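PDB 6ICL: methylxanthine N3-demethylase NdmB from Pseudomonas putida, which removes the N3-methyl group of theobromine and related methylxanthines as formaldehyde, a Rieske-type oxygenase step in caffeine degradation that uses NADH and O2. Local coordinates for residues H108-L120 and I129-E141. Numbering follows the deposited sequence.
Sequences HGWRYDEAGACQL and ISPRAKISSFDCE. With FES (Fe2/s2 (inorganic) cluster), chain B.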
loop_
_atom_site.group_PDB
_atom_site.type_symbol
_atom_site.label_atom_id
_atom_site.label_comp_id
_atom_site.label_asym_id
_atom_site.label_seq_id
_atom_site.Cartn_x
_atom_site.Cartn_y
_atom_site.Cartn_z
ATOM N N HIS A 108 17.906 8.371 29.870
ATOM C CA HIS A 108 18.072 9.006 31.181
ATOM C C HIS A 108 19.021 10.207 31.135
ATOM O O HIS A 108 19.500 10.645 32.176
ATOM C CB HIS A 108 18.540 8.003 32.239
ATOM C CG HIS A 108 17.745 6.727 32.273
ATOM N ND1 HIS A 108 18.035 5.647 31.468
ATOM C CD2 HIS A 108 16.702 6.344 33.050
ATOM C CE1 HIS A 108 17.190 4.660 31.728
ATOM N NE2 HIS A 108 16.367 5.062 32.680
ATOM N N GLY A 109 19.316 10.731 29.949
ATOM C CA GLY A 109 19.917 12.041 29.834
ATOM C C GLY A 109 21.418 12.141 30.048
ATOM O O GLY A 109 21.917 13.255 30.182
ATOM N N TRP A 110 22.159 11.036 30.052
ATOM C CA TRP A 110 23.605 11.147 30.183
ATOM C C TRP A 110 24.134 11.977 29.027
ATOM O O TRP A 110 23.618 11.915 27.906
ATOM C CB TRP A 110 24.271 9.769 30.213
ATOM C CG TRP A 110 23.982 8.949 31.454
ATOM C CD1 TRP A 110 22.957 9.120 32.336
ATOM C CD2 TRP A 110 24.748 7.829 31.945
ATOM N NE1 TRP A 110 23.030 8.169 33.345
ATOM C CE2 TRP A 110 24.121 7.372 33.126
ATOM C CE3 TRP A 110 25.905 7.176 31.500
ATOM C CZ2 TRP A 110 24.611 6.287 33.870
ATOM C CZ3 TRP A 110 26.389 6.094 32.239
ATOM C CH2 TRP A 110 25.736 5.661 33.404
ATOM N N ARG A 111 25.121 12.813 29.319
ATOM C CA ARG A 111 25.680 13.713 28.328
ATOM C C ARG A 111 27.083 13.254 27.974
ATOM O O ARG A 111 27.884 12.956 28.867
ATOM C CB ARG A 111 25.699 15.147 28.844
ATOM C CG ARG A 111 24.351 15.632 29.317
ATOM C CD ARG A 111 24.202 17.136 29.142
ATOM N NE ARG A 111 23.381 17.731 30.186
ATOM C CZ ARG A 111 22.620 18.810 30.018
ATOM N NH1 ARG A 111 22.554 19.411 28.828
ATOM N NH2 ARG A 111 21.915 19.278 31.043
ATOM N N TYR A 112 27.380 13.215 26.674
ATOM C CA TYR A 112 28.689 12.819 26.187
ATOM C C TYR A 112 29.357 13.996 25.484
ATOM O O TYR A 112 28.693 14.784 24.796
ATOM C CB TYR A 112 28.581 11.607 25.253
ATOM C CG TYR A 112 28.125 10.359 25.967
ATOM C CD1 TYR A 112 29.044 9.477 26.529
ATOM C CD2 TYR A 112 26.765 10.073 26.106
ATOM C CE1 TYR A 112 28.614 8.331 27.211
ATOM C CE2 TYR A 112 26.334 8.942 26.771
ATOM C CZ TYR A 112 27.255 8.072 27.307
ATOM O OH TYR A 112 26.800 6.954 27.964
ATOM N N ASP A 113 30.675 14.120 25.672
ATOM C CA ASP A 113 31.445 15.150 24.984
ATOM C C ASP A 113 32.043 14.565 23.716
ATOM O O ASP A 113 31.884 13.376 23.434
ATOM C CB ASP A 113 32.545 15.722 25.880
ATOM C CG ASP A 113 33.574 14.675 26.313
ATOM O OD1 ASP A 113 33.766 13.620 25.659
ATOM O OD2 ASP A 113 34.210 14.906 27.347
ATOM N N GLU A 114 32.804 15.396 22.988
ATOM C CA GLU A 114 33.380 15.015 21.699
ATOM C C GLU A 114 34.320 13.823 21.787
ATOM O O GLU A 114 34.601 13.191 20.757
ATOM C CB GLU A 114 34.125 16.204 21.086
ATOM C CG GLU A 114 34.880 17.048 22.097
ATOM C CD GLU A 114 34.070 18.252 22.539
ATOM O OE1 GLU A 114 33.778 19.104 21.668
ATOM O OE2 GLU A 114 33.715 18.332 23.740
ATOM N N ALA A 115 34.821 13.497 22.975
ATOM C CA ALA A 115 35.708 12.356 23.145
ATOM C C ALA A 115 34.971 11.109 23.587
ATOM O O ALA A 115 35.615 10.086 23.836
ATOM C CB ALA A 115 36.818 12.680 24.160
ATOM N N GLY A 116 33.644 11.167 23.704
ATOM C CA GLY A 116 32.887 10.023 24.179
ATOM C C GLY A 116 32.862 9.835 25.683
ATOM O O GLY A 116 32.352 8.808 26.148
ATOM N N ALA A 117 33.391 10.785 26.458
ATOM C CA ALA A 117 33.345 10.705 27.912
ATOM C C ALA A 117 32.025 11.269 28.411
ATOM O O ALA A 117 31.583 12.329 27.961
ATOM C CB ALA A 117 34.509 11.480 28.539
ATOM N N CYS A 118 31.383 10.560 29.324
ATOM C CA CYS A 118 30.158 11.068 29.909
ATOM C C CYS A 118 30.525 12.166 30.901
ATOM O O CYS A 118 31.286 11.918 31.838
ATOM C CB CYS A 118 29.380 9.945 30.589
ATOM S SG CYS A 118 27.976 10.592 31.451
ATOM N N GLN A 119 30.006 13.379 30.685
ATOM C CA GLN A 119 30.320 14.531 31.520
ATOM C C GLN A 119 29.192 14.918 32.477
ATOM O O GLN A 119 29.405 15.765 33.356
ATOM C CB GLN A 119 30.694 15.730 30.636
ATOM C CG GLN A 119 32.030 15.555 29.880
ATOM C CD GLN A 119 33.223 15.314 30.808
ATOM O OE1 GLN A 119 33.200 15.675 31.977
ATOM N NE2 GLN A 119 34.263 14.683 30.283
ATOM N N LEU A 120 28.016 14.297 32.364
ATOM C CA LEU A 120 26.946 14.545 33.324
ATOM C C LEU A 120 26.016 13.346 33.376
ATOM O O LEU A 120 25.541 12.877 32.336
ATOM C CB LEU A 120 26.134 15.801 32.976
ATOM C CG LEU A 120 24.969 15.983 33.965
ATOM C CD1 LEU A 120 25.504 16.283 35.368
ATOM C CD2 LEU A 120 23.974 17.041 33.499
ATOM N N ILE A 129 31.817 10.906 37.977
ATOM C CA ILE A 129 31.456 9.969 36.919
ATOM C C ILE A 129 32.531 8.899 36.771
ATOM O O ILE A 129 33.713 9.204 36.569
ATOM C CB ILE A 129 31.212 10.721 35.602
ATOM C CG1 ILE A 129 30.083 11.726 35.812
ATOM C CG2 ILE A 129 30.874 9.752 34.472
ATOM C CD1 ILE A 129 29.891 12.657 34.689
ATOM N N SER A 130 32.112 7.635 36.874
ATOM C CA SER A 130 32.958 6.470 36.636
ATOM C C SER A 130 33.648 6.536 35.275
ATOM O O SER A 130 33.067 7.049 34.310
ATOM C CB SER A 130 32.120 5.195 36.731
ATOM O OG SER A 130 32.700 4.144 35.973
ATOM N N PRO A 131 34.884 6.039 35.155
ATOM C CA PRO A 131 35.509 5.930 33.822
ATOM C C PRO A 131 34.824 4.914 32.911
ATOM O O PRO A 131 34.951 5.018 31.681
ATOM C CB PRO A 131 36.953 5.504 34.139
ATOM C CG PRO A 131 37.152 5.831 35.593
ATOM C CD PRO A 131 35.808 5.655 36.234
ATOM N N ARG A 132 34.116 3.935 33.484
ATOM C CA ARG A 132 33.304 2.991 32.722
ATOM C C ARG A 132 32.247 3.693 31.867
ATOM O O ARG A 132 31.805 3.130 30.857
ATOM C CB ARG A 132 32.647 2.002 33.699
ATOM C CG ARG A 132 32.860 0.530 33.371
ATOM C CD ARG A 132 32.699 -0.392 34.594
ATOM N NE ARG A 132 31.313 -0.773 34.910
ATOM C CZ ARG A 132 30.560 -1.612 34.191
ATOM N NH1 ARG A 132 29.324 -1.896 34.590
ATOM N NH2 ARG A 132 31.020 -2.163 33.068
ATOM N N ALA A 133 31.849 4.913 32.239
ATOM C CA ALA A 133 30.790 5.656 31.558
ATOM C C ALA A 133 31.395 6.409 30.379
ATOM O O ALA A 133 31.684 7.608 30.429
ATOM C CB ALA A 133 30.088 6.595 32.530
ATOM N N LYS A 134 31.580 5.684 29.292
ATOM C CA LYS A 134 32.346 6.212 28.179
ATOM C C LYS A 134 32.032 5.356 26.966
ATOM O O LYS A 134 31.874 4.137 27.087
ATOM C CB LYS A 134 33.843 6.206 28.502
ATOM C CG LYS A 134 34.772 6.021 27.314
ATOM C CD LYS A 134 36.227 6.261 27.708
ATOM C CE LYS A 134 36.490 7.744 27.975
ATOM N NZ LYS A 134 36.157 8.568 26.777
ATOM N N ILE A 135 31.902 6.007 25.816
ATOM C CA ILE A 135 31.632 5.336 24.554
ATOM C C ILE A 135 32.816 5.570 23.625
ATOM O O ILE A 135 33.528 6.572 23.741
ATOM C CB ILE A 135 30.320 5.840 23.911
ATOM C CG1 ILE A 135 30.469 7.287 23.468
ATOM C CG2 ILE A 135 29.139 5.733 24.890
ATOM C CD1 ILE A 135 29.210 7.855 22.889
ATOM N N SER A 136 33.023 4.633 22.698
ATOM C CA SER A 136 34.063 4.784 21.694
ATOM C C SER A 136 33.780 5.987 20.812
ATOM O O SER A 136 32.654 6.185 20.346
ATOM C CB SER A 136 34.159 3.523 20.836
ATOM O OG SER A 136 34.254 2.369 21.654
ATOM N N SER A 137 34.817 6.785 20.584
ATOM C CA SER A 137 34.771 7.974 19.755
ATOM C C SER A 137 35.727 7.733 18.599
ATOM O O SER A 137 36.768 7.106 18.794
ATOM C CB SER A 137 35.165 9.189 20.602
ATOM O OG SER A 137 35.531 10.318 19.836
ATOM N N PHE A 138 35.381 8.173 17.385
ATOM C CA PHE A 138 36.164 7.777 16.220
ATOM C C PHE A 138 36.636 8.991 15.440
ATOM O O PHE A 138 36.021 10.056 15.485
ATOM C CB PHE A 138 35.361 6.828 15.264
ATOM C CG PHE A 138 34.843 5.600 15.945
ATOM C CD1 PHE A 138 35.701 4.571 16.301
ATOM C CD2 PHE A 138 33.496 5.475 16.248
ATOM C CE1 PHE A 138 35.215 3.429 16.949
ATOM C CE2 PHE A 138 33.010 4.338 16.902
ATOM C CZ PHE A 138 33.868 3.317 17.245
ATOM N N ASP A 139 37.735 8.811 14.705
ATOM C CA ASP A 139 38.154 9.800 13.713
ATOM C C ASP A 139 36.999 10.185 12.799
ATOM O O ASP A 139 36.293 9.319 12.274
ATOM C CB ASP A 139 39.280 9.246 12.850
ATOM C CG ASP A 139 40.618 9.198 13.572
ATOM O OD1 ASP A 139 40.738 9.726 14.697
ATOM O OD2 ASP A 139 41.543 8.604 12.987
ATOM N N CYS A 140 36.858 11.481 12.553
ATOM C CA CYS A 140 35.716 11.988 11.812
ATOM C C CYS A 140 36.072 13.372 11.313
ATOM O O CYS A 140 36.453 14.227 12.109
ATOM C CB CYS A 140 34.440 12.024 12.697
ATOM S SG CYS A 140 32.958 12.693 11.865
ATOM N N GLU A 141 35.985 13.577 10.001
ATOM C CA GLU A 141 36.348 14.849 9.389
ATOM C C GLU A 141 35.458 15.073 8.180
ATOM O O GLU A 141 35.099 14.123 7.482
ATOM C CB GLU A 141 37.828 14.894 8.932
ATOM C CG GLU A 141 38.893 14.628 10.025
ATOM C CD GLU A 141 38.916 15.682 11.159
ATOM O OE1 GLU A 141 38.262 16.746 11.015
ATOM O OE2 GLU A 141 39.569 15.426 12.207
HETATM FE FE1 FES B . 20.192 5.639 30.468
HETATM FE FE2 FES B . 21.394 6.481 28.136
HETATM S S1 FES B . 20.362 4.564 28.485
HETATM S S2 FES B . 21.106 7.565 30.028
#
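Tyr112, in the hairpin that follows the second cluster-binding loop of the Rieske domain, meets Ile135 of 129-141, and the pair illustrates how an iron-sulfur loop is backed by its own domain. Ile135 can be followed outward. Its CB branches so that Ile135 CG1 lies between the backbone N and the carbonyl carbon (chi1 68°), over Gly116, 3.7 Å from Gly116 CA. Ile135 CG2 takes the other branch to the ring, 3.5 Å from Tyr112 CE1. The tip, Ile135 CD1, sits above the ring face toward its rim, in a CH-pi contact 4.3 Å from the Tyr112 centroid. Beyond the ring, Tyr112 OH accepts a hydrogen bond from Ala83 N in the other cluster loop; an alanine here would probably leave Ala83 N without this acceptor and open a gap beside Ile135.

The backbones join at a single bridge, Ala117 with Lys134. Ile135 N gives Gly116 O a nearly straight hydrogen bond (2.9 Å, 168°), and Cys118 N reaches Ala133 O at 3.2 Å. Gly116 CA lies 3.5 Å from Ile135 O in a CA-H...O contact. Nearer the cluster, Trp110 CZ3 touches Ala133 CB (3.7 Å), while the pyrrole side of the indole lies over sulfur S2, and His108 ND1 binds iron. Apolar side chains thus back the cluster loop, and main-chain bonds fix its hairpin to the 129-141 segment.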